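Local coordinates for hypothetical methylmalonyl-CoA decarboxylase alpha subunit (Sulfolobus tokodaii, PDB 1X0U), which has no established function but belongs to the carboxyl transferase family of the ClpP/crotonase clan, each chain carrying two related sheet-and-helix halves within a six-chain assembly, at residues Ala152-Asn157 with Ala178-Ala183; Val163-Thr168 with Ser251-Asn256; Asp186-Ile191 with Ser229-Phe234; Gly328-Asn333 with Ala350-Phe355. All coordinates share one frame; numbering follows the deposited sequence.

Interaction 1. Residues Ala152-Asn157 with Ala178-Ala183; sequences AVFKMN and AVYSPA
Phe154 and Ser181 mark the nearest approach of the two backbones, their CA atoms 5.5 Å apart where helix 144-160 passes alongside the short helix 180-184. The contact illustrates how one small polar side chain can serve two neighbours on a helix. Ser181 holds its hydroxyl anti to its own backbone N (chi1 -174°), which carries OG toward the other helix. There Ser181 OG donates to Asn157 OD1 at 2.5 Å, a short bond whose exact length should not be over-read at this resolution. The hydroxyl meets the carbonyl at a C=O...donor angle of 124° and is tilted from the amide plane. On the preceding turn of the helix, the methyl Val153 CG2 also packs against Ser181 OG, at 3.3 Å.

Phe154 supplies the larger apolar surface. Its ring comes in obliquely at its outer end: CE1 lies 3.3 Å from the backbone N of Ser181, and CZ lies 3.4 Å from Tyr180 CB. For Tyr180 the touching atom is therefore the base of the side chain, while its ring leads away from the helix, with Val179 CG1 over the centre of one face. Leu391 of a second subunit packs on Phe154, and Ile384 of that subunit packs on Tyr180. Behind helix 144-160, Met156 rests on Val116 and Tyr119 of helix 109-125; on helix 180-184, Pro182 packs on Thr168 and Met170. Helix 144-160 connects strands 129-133 and 166-170, and helix 180-184 lies between strands 166-170 and 187-191, so the contact joins two successive beta-alpha-beta connections of the first sheet.

Interaction 2. Residues Val163-Thr168 with Ser251-Asn256; sequences VIPQIT and SYLPSN
Leu253 makes the first touch, placing its methyl CD1 4.0 Å from Pro165 CB. The example shows two loop pieces, one leading into strand 166-170 and one leaving helix 239-252, fitting together with no hydrogen bond between them, by laying backbone carbonyls against an apolar ring. Pro254 contributes its carbonyl, with Pro254 O 3.3 Å from Pro165 CG. The carbonyl of Ser255 follows, and Ser255 O sits 3.3 Å from Pro165 CD, so that successive ring carbons of Pro165 each meet a carbonyl oxygen. At Asn256 the roles reverse: the oxygen now comes from the other segment, Val163 O standing 3.2 Å from Asn256 CA. The Asn256 side chain touches with its base, CB lying 4.0 Å from Ile164 CG2. Its CG is set between the backbone N and the carbonyl carbon (chi1 54°), and the amide leads away to bond Met258 N through OD1 and Gly126 O through ND2. Val163 and Ile164 pack on Leu123 of helix 109-125, while Ile167 rests on Leu249 and Leu250 of helix 239-252. The contact lies at the entry to strand 166-170, which runs between strands 129-133 and 187-191 in the first sheet.

Interaction 3. Residues Asp186-Ile191 with Ser229-Phe234; sequences DFIIMI and SGVVHF
Phe187 turns an edge toward the face of the His233 imidazole, a T-shaped pair with centroids 5.8 Å apart and planes at 77°. It lies where strand 234-236 joins strand 187-191 in parallel at the margin of the first sheet of this ClpP/crotonase-type fold, through a bridge between Ile189 and Phe234. His233 stands just before that bridge and is held on several sides. Its CG lies beside the backbone N (chi1 -58°), a setting that brings ND1 to the backbone of Ile188: Ile188 N donates to His233 ND1 at 2.8 Å, tilted somewhat from the ring plane. The imidazole thus appears to stand in for the carbonyl acceptor that a longer parallel strand would offer. Asp186 O lies over one face of the same ring, and a second imidazole, that of His308, also meets it.

Ile189 and Phe234 lie on the same face of the sheet, crossing obliquely with Ile189 CG1 3.5 Å from Phe234 CD1, and Leu245 of helix 239-252 packs on both. Where the second chain piece enters its strand, Ile188 and Val232 cross at about a right angle, Ile188 CG2 meeting Val232 CG2 at 3.9 Å, and the extended Met190 lays its sulfur against that same Val232 methyl.

Met190 N closes the bridge by donating to Phe234 O at 2.9 Å. Ile188 O, finally, is gripped twice, by His233 N at 2.9 Å and by Phe234 N at 3.1 Å, the former donor in the carbonyl plane and the latter tilted from it.

Interaction 4. Residues Gly328-Asn333 with Ala350-Phe355; sequences GIVANN and ARFIRF
Phe352 and Ile353 are offered to strand 325-332 by a helical turn whose own bond, Arg354 N to Ala350 O at 3.2 Å, is as short as any polar bond within the two segments; across the contact itself no hydrogen bond forms. Strand and helix run nearly antiparallel, their short axes at 156° and 9.4 Å apart at closest approach, and apolar side chains bridge that distance.

Phe352 does most of the work. Its CG is anti to the backbone N (chi1 178°), and the ring turns its edge to two groups of the strand: CZ lies 3.7 Å from Gly328 CA, and CD2 meets Val330 CG2 at 3.9 Å. Between them, CE2 touches Ile329 O at 3.6 Å. Because Gly328 has no side chain, the tip of the ring can settle directly on its CA. Val330 and Phe352 slide past each other in opposite directions, whereas Val330 and Ile353 cross at about a right angle. The same methyl serves both encounters, Val330 CG2 also touching Ile353 CG2 at 3.8 Å.

The ring of Phe319, on strand 315-322, meets that of Phe352. The polar groups of the helix turn to other partners: Arg354 NE forms a salt bridge with Glu396 OE2, and Arg351 NH2 bonds Asn519 O of a second subunit. The arrangement is that of a beta-alpha-beta crossover, in which strand 325-332 leads through helix 343-358 to the neighbouring parallel strand 363-369, a connection found in the second sheet-and-helix half of this ClpP/crotonase-type fold.

All four contacts are buried; they differ in which elements they join. Interactions 1, 2 and 3 belong to the first sheet and its covering helices; interaction 4 belongs to the second. Interactions 2 and 3 involve adjacent strands, joined where Asp186 N probably bonds Gln166 O, and interaction 1 packs beside them, with Pro182 touching both Thr168 and Ile188. Chemistry follows place: strand pairing in interaction 3 is rich in backbone bonds, the helix pair of interaction 1 has one side-chain bond, and interactions 2 and 4 have none across them. Phe355 couples the halves, meeting Phe187 edge-to-face and also touching Leu253.

Interaction 1. Residues Ala152-Asn157 with Ala178-Ala183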
# COMPACT_ATOMS: atom_id res chain seq x y z
N ALA A 152 -26.56 -1.57 16.01
CA ALA A 152 -25.80 -2.50 15.18
C ALA A 152 -26.11 -2.34 13.70
O ALA A 152 -25.19 -2.34 12.88
CB ALA A 152 -26.08 -3.94 15.62
N VAL A 153 -27.38 -2.19 13.34
CA VAL A 153 -27.72 -2.03 11.93
C VAL A 153 -27.20 -0.70 11.40
O VAL A 153 -26.66 -0.65 10.30
CB VAL A 153 -29.25 -2.16 11.67
CG1 VAL A 153 -30.02 -1.75 12.89
CG2 VAL A 153 -29.66 -1.30 10.48
N PHE A 154 -27.36 0.38 12.17
CA PHE A 154 -26.88 1.69 11.76
C PHE A 154 -25.38 1.61 11.48
O PHE A 154 -24.85 2.25 10.57
CB PHE A 154 -27.10 2.75 12.85
CG PHE A 154 -28.54 2.97 13.22
CD1 PHE A 154 -29.57 2.53 12.39
CD2 PHE A 154 -28.86 3.60 14.41
CE1 PHE A 154 -30.90 2.72 12.75
CE2 PHE A 154 -30.17 3.80 14.78
CZ PHE A 154 -31.21 3.36 13.95
N LYS A 155 -24.70 0.81 12.29
CA LYS A 155 -23.27 0.63 12.15
C LYS A 155 -22.98 0.08 10.76
O LYS A 155 -22.09 0.55 10.06
CB LYS A 155 -22.76 -0.34 13.22
CG LYS A 155 -21.49 0.10 13.92
CD LYS A 155 -20.31 0.03 13.01
CE LYS A 155 -19.01 0.21 13.80
NZ LYS A 155 -17.81 0.08 12.91
N MET A 156 -23.75 -0.93 10.35
CA MET A 156 -23.56 -1.53 9.04
C MET A 156 -23.88 -0.54 7.91
O MET A 156 -23.26 -0.58 6.85
CB MET A 156 -24.41 -2.79 8.92
CG MET A 156 -24.00 -3.91 9.89
SD MET A 156 -22.23 -4.33 9.80
CE MET A 156 -22.09 -4.82 8.09
N ASN A 157 -24.84 0.35 8.13
CA ASN A 157 -25.20 1.32 7.11
C ASN A 157 -24.04 2.28 6.84
O ASN A 157 -23.75 2.62 5.70
CB ASN A 157 -26.44 2.11 7.55
CG ASN A 157 -27.69 1.26 7.58
OD1 ASN A 157 -28.47 1.31 8.54
ND2 ASN A 157 -27.89 0.47 6.53
N ALA A 178 -36.89 3.24 13.90
CA ALA A 178 -37.18 2.55 12.63
C ALA A 178 -36.94 3.49 11.45
O ALA A 178 -36.86 3.07 10.29
CB ALA A 178 -38.63 2.08 12.63
N VAL A 179 -36.80 4.77 11.79
CA VAL A 179 -36.60 5.84 10.84
C VAL A 179 -35.14 6.09 10.41
O VAL A 179 -34.88 6.50 9.28
CB VAL A 179 -37.19 7.15 11.46
CG1 VAL A 179 -36.19 8.27 11.41
CG2 VAL A 179 -38.48 7.52 10.77
N TYR A 180 -34.20 5.82 11.31
CA TYR A 180 -32.80 6.09 11.03
C TYR A 180 -31.99 5.25 10.06
O TYR A 180 -31.15 5.81 9.35
CB TYR A 180 -32.06 6.23 12.35
CG TYR A 180 -32.38 7.53 13.04
CD1 TYR A 180 -32.90 7.55 14.33
CD2 TYR A 180 -32.17 8.75 12.39
CE1 TYR A 180 -33.21 8.75 14.96
CE2 TYR A 180 -32.48 9.96 13.01
CZ TYR A 180 -33.00 9.96 14.30
OH TYR A 180 -33.27 11.15 14.93
N SER A 181 -32.19 3.94 10.01
CA SER A 181 -31.43 3.14 9.06
C SER A 181 -31.77 3.65 7.64
O SER A 181 -30.88 3.80 6.79
CB SER A 181 -31.77 1.65 9.20
OG SER A 181 -30.93 0.85 8.37
N PRO A 182 -33.06 3.90 7.35
CA PRO A 182 -33.42 4.39 6.02
C PRO A 182 -32.72 5.72 5.71
O PRO A 182 -32.27 5.96 4.58
CB PRO A 182 -34.93 4.53 6.11
CG PRO A 182 -35.30 3.36 6.99
CD PRO A 182 -34.26 3.46 8.09
N ALA A 183 -32.62 6.58 6.72
CA ALA A 183 -31.98 7.88 6.53
C ALA A 183 -30.52 7.68 6.13
O ALA A 183 -29.98 8.43 5.30
CB ALA A 183 -32.05 8.69 7.83

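Interaction 2. Residues Val163-Thr168 with Ser251-Asn256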
# COMPACT_ATOMS: atom_id res chain seq x y z
N VAL A 163 -19.86 2.14 -0.39
CA VAL A 163 -19.19 0.89 -0.75
C VAL A 163 -20.13 0.01 -1.58
O VAL A 163 -19.75 -0.56 -2.60
CB VAL A 163 -18.76 0.10 0.51
CG1 VAL A 163 -18.01 -1.16 0.11
CG2 VAL A 163 -17.91 0.99 1.42
N ILE A 164 -21.37 -0.11 -1.10
CA ILE A 164 -22.40 -0.89 -1.78
C ILE A 164 -23.68 -0.06 -1.77
O ILE A 164 -24.05 0.52 -0.74
CB ILE A 164 -22.64 -2.27 -1.10
CG1 ILE A 164 -22.83 -2.11 0.42
CG2 ILE A 164 -21.45 -3.20 -1.37
CD1 ILE A 164 -23.33 -3.39 1.12
N PRO A 165 -24.37 0.03 -2.91
CA PRO A 165 -25.61 0.81 -3.00
C PRO A 165 -26.61 0.33 -1.94
O PRO A 165 -26.81 -0.87 -1.78
CB PRO A 165 -26.12 0.52 -4.41
CG PRO A 165 -24.88 0.13 -5.16
CD PRO A 165 -24.14 -0.72 -4.16
N GLN A 166 -27.24 1.27 -1.25
CA GLN A 166 -28.22 0.95 -0.23
C GLN A 166 -29.54 1.65 -0.50
O GLN A 166 -29.65 2.87 -0.37
CB GLN A 166 -27.72 1.38 1.15
CG GLN A 166 -26.49 0.64 1.64
CD GLN A 166 -26.00 1.21 2.94
OE1 GLN A 166 -25.29 2.23 2.97
NE2 GLN A 166 -26.39 0.58 4.04
N ILE A 167 -30.55 0.86 -0.87
CA ILE A 167 -31.88 1.38 -1.18
C ILE A 167 -32.92 0.87 -0.17
O ILE A 167 -32.95 -0.30 0.17
CB ILE A 167 -32.32 0.94 -2.59
CG1 ILE A 167 -31.31 1.43 -3.62
CG2 ILE A 167 -33.69 1.48 -2.90
CD1 ILE A 167 -31.49 0.82 -5.01
N THR A 168 -33.77 1.76 0.32
CA THR A 168 -34.80 1.35 1.26
C THR A 168 -36.18 1.59 0.68
O THR A 168 -36.44 2.65 0.10
CB THR A 168 -34.74 2.14 2.59
OG1 THR A 168 -35.28 3.45 2.37
CG2 THR A 168 -33.33 2.26 3.09
N SER A 251 -30.55 -0.81 -11.93
CA SER A 251 -30.03 -0.93 -13.29
C SER A 251 -29.03 0.18 -13.62
O SER A 251 -28.19 0.01 -14.50
CB SER A 251 -31.17 -0.91 -14.33
OG SER A 251 -31.77 0.37 -14.43
N TYR A 252 -29.11 1.30 -12.92
CA TYR A 252 -28.19 2.41 -13.18
C TYR A 252 -26.92 2.36 -12.31
O TYR A 252 -25.94 3.08 -12.57
CB TYR A 252 -28.88 3.76 -12.93
CG TYR A 252 -29.88 4.18 -13.99
CD1 TYR A 252 -29.45 4.58 -15.26
CD2 TYR A 252 -31.24 4.20 -13.71
CE1 TYR A 252 -30.36 4.99 -16.22
CE2 TYR A 252 -32.16 4.61 -14.67
CZ TYR A 252 -31.72 4.99 -15.92
OH TYR A 252 -32.64 5.37 -16.86
N LEU A 253 -26.94 1.52 -11.28
CA LEU A 253 -25.81 1.46 -10.36
C LEU A 253 -24.91 0.22 -10.47
O LEU A 253 -25.34 -0.83 -10.93
CB LEU A 253 -26.33 1.57 -8.92
CG LEU A 253 -27.47 2.59 -8.72
CD1 LEU A 253 -27.95 2.57 -7.28
CD2 LEU A 253 -26.98 3.97 -9.10
N PRO A 254 -23.63 0.37 -10.07
CA PRO A 254 -22.69 -0.76 -10.11
C PRO A 254 -23.08 -1.58 -8.90
O PRO A 254 -23.87 -1.11 -8.07
CB PRO A 254 -21.35 -0.08 -9.91
CG PRO A 254 -21.70 1.03 -8.97
CD PRO A 254 -22.95 1.59 -9.62
N SER A 255 -22.54 -2.79 -8.76
CA SER A 255 -22.88 -3.63 -7.62
C SER A 255 -22.18 -3.14 -6.37
O SER A 255 -22.62 -3.38 -5.25
CB SER A 255 -22.48 -5.09 -7.90
OG SER A 255 -23.23 -5.65 -8.96
N ASN A 256 -21.06 -2.44 -6.58
CA ASN A 256 -20.26 -1.92 -5.48
C ASN A 256 -19.33 -0.85 -6.04
O ASN A 256 -19.25 -0.67 -7.26
CB ASN A 256 -19.47 -3.06 -4.84
CG ASN A 256 -18.64 -3.81 -5.86
OD1 ASN A 256 -17.65 -3.29 -6.38
ND2 ASN A 256 -19.04 -5.03 -6.16

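Interaction 3. Residues Asp186-Ile191 with Ser229-Phe234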
# COMPACT_ATOMS: atom_id res chain seq x y z
N ASP A 186 -28.72 5.23 0.82
CA ASP A 186 -28.61 6.24 -0.24
C ASP A 186 -29.92 6.78 -0.82
O ASP A 186 -30.02 7.97 -1.13
CB ASP A 186 -27.74 5.69 -1.38
CG ASP A 186 -26.41 5.14 -0.88
OD1 ASP A 186 -25.67 5.88 -0.19
OD2 ASP A 186 -26.10 3.97 -1.18
N PHE A 187 -30.92 5.92 -0.98
CA PHE A 187 -32.20 6.33 -1.54
C PHE A 187 -33.36 5.75 -0.75
O PHE A 187 -33.33 4.58 -0.37
CB PHE A 187 -32.35 5.85 -2.99
CG PHE A 187 -31.30 6.37 -3.93
CD1 PHE A 187 -31.41 7.64 -4.50
CD2 PHE A 187 -30.17 5.61 -4.22
CE1 PHE A 187 -30.42 8.13 -5.34
CE2 PHE A 187 -29.18 6.10 -5.06
CZ PHE A 187 -29.31 7.36 -5.62
N ILE A 188 -34.38 6.57 -0.53
CA ILE A 188 -35.57 6.12 0.15
C ILE A 188 -36.75 6.22 -0.82
O ILE A 188 -37.11 7.30 -1.26
CB ILE A 188 -35.89 6.96 1.41
CG1 ILE A 188 -34.85 6.72 2.51
CG2 ILE A 188 -37.26 6.57 1.95
CD1 ILE A 188 -35.13 7.51 3.79
N ILE A 189 -37.31 5.06 -1.16
CA ILE A 189 -38.47 4.98 -2.04
C ILE A 189 -39.63 4.68 -1.09
O ILE A 189 -39.62 3.66 -0.39
CB ILE A 189 -38.32 3.85 -3.05
CG1 ILE A 189 -37.12 4.12 -3.95
CG2 ILE A 189 -39.62 3.70 -3.84
CD1 ILE A 189 -36.67 2.93 -4.77
N MET A 190 -40.62 5.56 -1.07
CA MET A 190 -41.75 5.41 -0.19
C MET A 190 -43.08 5.45 -0.93
O MET A 190 -43.22 6.18 -1.91
CB MET A 190 -41.72 6.52 0.86
CG MET A 190 -42.78 6.42 1.93
SD MET A 190 -42.43 7.58 3.25
CE MET A 190 -43.96 7.52 4.17
N ILE A 191 -44.04 4.66 -0.46
CA ILE A 191 -45.37 4.61 -1.06
C ILE A 191 -46.27 5.59 -0.32
O ILE A 191 -46.20 5.71 0.90
CB ILE A 191 -45.99 3.20 -0.94
CG1 ILE A 191 -45.10 2.17 -1.64
CG2 ILE A 191 -47.39 3.19 -1.57
CD1 ILE A 191 -43.92 1.72 -0.83
N SER A 229 -39.46 17.82 3.65
CA SER A 229 -38.28 17.43 4.43
C SER A 229 -37.08 16.96 3.62
O SER A 229 -35.94 17.05 4.08
CB SER A 229 -38.66 16.31 5.39
OG SER A 229 -38.79 15.09 4.68
N GLY A 230 -37.33 16.43 2.43
CA GLY A 230 -36.25 15.93 1.61
C GLY A 230 -35.79 14.55 2.06
O GLY A 230 -34.81 14.01 1.53
N VAL A 231 -36.49 13.97 3.03
CA VAL A 231 -36.12 12.66 3.55
C VAL A 231 -36.33 11.54 2.54
O VAL A 231 -35.55 10.60 2.48
CB VAL A 231 -36.92 12.33 4.83
CG1 VAL A 231 -36.66 10.90 5.27
CG2 VAL A 231 -36.54 13.29 5.94
N VAL A 232 -37.39 11.66 1.75
CA VAL A 232 -37.71 10.66 0.74
C VAL A 232 -37.18 11.11 -0.61
O VAL A 232 -37.29 12.28 -0.96
CB VAL A 232 -39.24 10.45 0.67
CG1 VAL A 232 -39.62 9.74 -0.63
CG2 VAL A 232 -39.68 9.63 1.87
N HIS A 233 -36.62 10.16 -1.36
CA HIS A 233 -36.05 10.46 -2.68
C HIS A 233 -37.01 10.16 -3.82
O HIS A 233 -36.97 10.82 -4.85
CB HIS A 233 -34.74 9.69 -2.88
CG HIS A 233 -33.71 9.99 -1.84
ND1 HIS A 233 -33.64 9.31 -0.65
CD2 HIS A 233 -32.77 10.96 -1.77
CE1 HIS A 233 -32.71 9.85 0.11
NE2 HIS A 233 -32.17 10.86 -0.55
N PHE A 234 -37.86 9.16 -3.64
CA PHE A 234 -38.85 8.80 -4.65
C PHE A 234 -40.17 8.50 -3.96
O PHE A 234 -40.21 7.72 -2.99
CB PHE A 234 -38.47 7.55 -5.42
CG PHE A 234 -37.15 7.62 -6.10
CD1 PHE A 234 -36.02 7.06 -5.53
CD2 PHE A 234 -37.04 8.23 -7.35
CE1 PHE A 234 -34.79 7.08 -6.18
CE2 PHE A 234 -35.82 8.26 -8.01
CZ PHE A 234 -34.70 7.68 -7.43

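Interaction 4. Residues Gly328-Asn333 with Ala350-Phe355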
# COMPACT_ATOMS: atom_id res chain seq x y z
N GLY A 328 -24.93 11.02 -14.29
CA GLY A 328 -25.76 11.65 -13.30
C GLY A 328 -25.85 13.06 -13.84
O GLY A 328 -24.89 13.58 -14.39
N ILE A 329 -27.00 13.69 -13.70
CA ILE A 329 -27.15 15.03 -14.22
C ILE A 329 -27.61 15.99 -13.15
O ILE A 329 -28.46 15.66 -12.33
CB ILE A 329 -28.13 15.04 -15.41
CG1 ILE A 329 -27.45 14.37 -16.61
CG2 ILE A 329 -28.56 16.46 -15.75
CD1 ILE A 329 -28.33 14.18 -17.79
N VAL A 330 -27.00 17.17 -13.15
CA VAL A 330 -27.35 18.23 -12.22
C VAL A 330 -27.66 19.40 -13.13
O VAL A 330 -26.79 19.86 -13.89
CB VAL A 330 -26.17 18.58 -11.29
CG1 VAL A 330 -26.59 19.65 -10.29
CG2 VAL A 330 -25.71 17.34 -10.57
N ALA A 331 -28.89 19.89 -13.07
CA ALA A 331 -29.29 20.99 -13.94
C ALA A 331 -30.25 21.96 -13.27
O ALA A 331 -31.25 21.54 -12.70
CB ALA A 331 -29.92 20.41 -15.20
N ASN A 332 -29.93 23.25 -13.33
CA ASN A 332 -30.78 24.27 -12.72
C ASN A 332 -32.12 24.32 -13.43
O ASN A 332 -32.20 24.17 -14.65
CB ASN A 332 -30.09 25.62 -12.79
CG ASN A 332 -28.70 25.59 -12.18
OD1 ASN A 332 -28.54 25.37 -10.97
ND2 ASN A 332 -27.69 25.79 -13.01
N ASN A 333 -33.19 24.53 -12.66
CA ASN A 333 -34.53 24.57 -13.21
C ASN A 333 -35.05 26.00 -13.19
O ASN A 333 -35.31 26.55 -12.12
CB ASN A 333 -35.46 23.66 -12.40
CG ASN A 333 -36.86 23.55 -13.00
OD1 ASN A 333 -37.75 22.91 -12.43
ND2 ASN A 333 -37.06 24.18 -14.14
N ALA A 350 -25.84 18.43 -3.63
CA ALA A 350 -24.62 17.99 -2.96
C ALA A 350 -24.60 16.50 -2.63
O ALA A 350 -23.63 15.80 -2.94
CB ALA A 350 -24.39 18.81 -1.71
N ARG A 351 -25.68 16.00 -2.04
CA ARG A 351 -25.78 14.59 -1.66
C ARG A 351 -25.76 13.72 -2.92
O ARG A 351 -25.16 12.65 -2.95
CB ARG A 351 -27.06 14.34 -0.87
CG ARG A 351 -26.92 13.43 0.36
CD ARG A 351 -26.75 12.00 -0.02
NE ARG A 351 -26.65 11.08 1.12
CZ ARG A 351 -27.68 10.52 1.76
NH1 ARG A 351 -28.94 10.78 1.41
NH2 ARG A 351 -27.45 9.62 2.72
N PHE A 352 -26.44 14.20 -3.96
CA PHE A 352 -26.48 13.48 -5.23
C PHE A 352 -25.10 13.33 -5.87
O PHE A 352 -24.71 12.23 -6.27
CB PHE A 352 -27.40 14.18 -6.23
CG PHE A 352 -27.46 13.50 -7.58
CD1 PHE A 352 -28.16 12.31 -7.75
CD2 PHE A 352 -26.84 14.07 -8.69
CE1 PHE A 352 -28.25 11.69 -9.00
CE2 PHE A 352 -26.92 13.45 -9.96
CZ PHE A 352 -27.63 12.26 -10.11
N ILE A 353 -24.34 14.41 -5.98
CA ILE A 353 -23.04 14.24 -6.62
C ILE A 353 -22.08 13.32 -5.84
O ILE A 353 -21.35 12.53 -6.44
CB ILE A 353 -22.35 15.59 -6.95
CG1 ILE A 353 -21.88 16.28 -5.69
CG2 ILE A 353 -23.33 16.53 -7.71
CD1 ILE A 353 -22.80 17.43 -5.31
N ARG A 354 -22.09 13.42 -4.51
CA ARG A 354 -21.22 12.58 -3.70
C ARG A 354 -21.54 11.11 -3.96
O ARG A 354 -20.63 10.29 -4.11
CB ARG A 354 -21.39 12.90 -2.22
CG ARG A 354 -21.04 14.35 -1.85
CD ARG A 354 -20.84 14.50 -0.36
NE ARG A 354 -19.52 14.02 0.07
CZ ARG A 354 -19.31 13.29 1.15
NH1 ARG A 354 -20.32 12.92 1.91
NH2 ARG A 354 -18.07 12.95 1.49
N PHE A 355 -22.84 10.78 -4.02
CA PHE A 355 -23.24 9.40 -4.28
C PHE A 355 -22.70 8.94 -5.63
O PHE A 355 -22.11 7.86 -5.74
CB PHE A 355 -24.76 9.23 -4.27
CG PHE A 355 -25.21 7.85 -4.68
CD1 PHE A 355 -25.32 6.83 -3.73
CD2 PHE A 355 -25.40 7.53 -6.02
CE1 PHE A 355 -25.61 5.53 -4.13
CE2 PHE A 355 -25.68 6.24 -6.42
CZ PHE A 355 -25.79 5.23 -5.47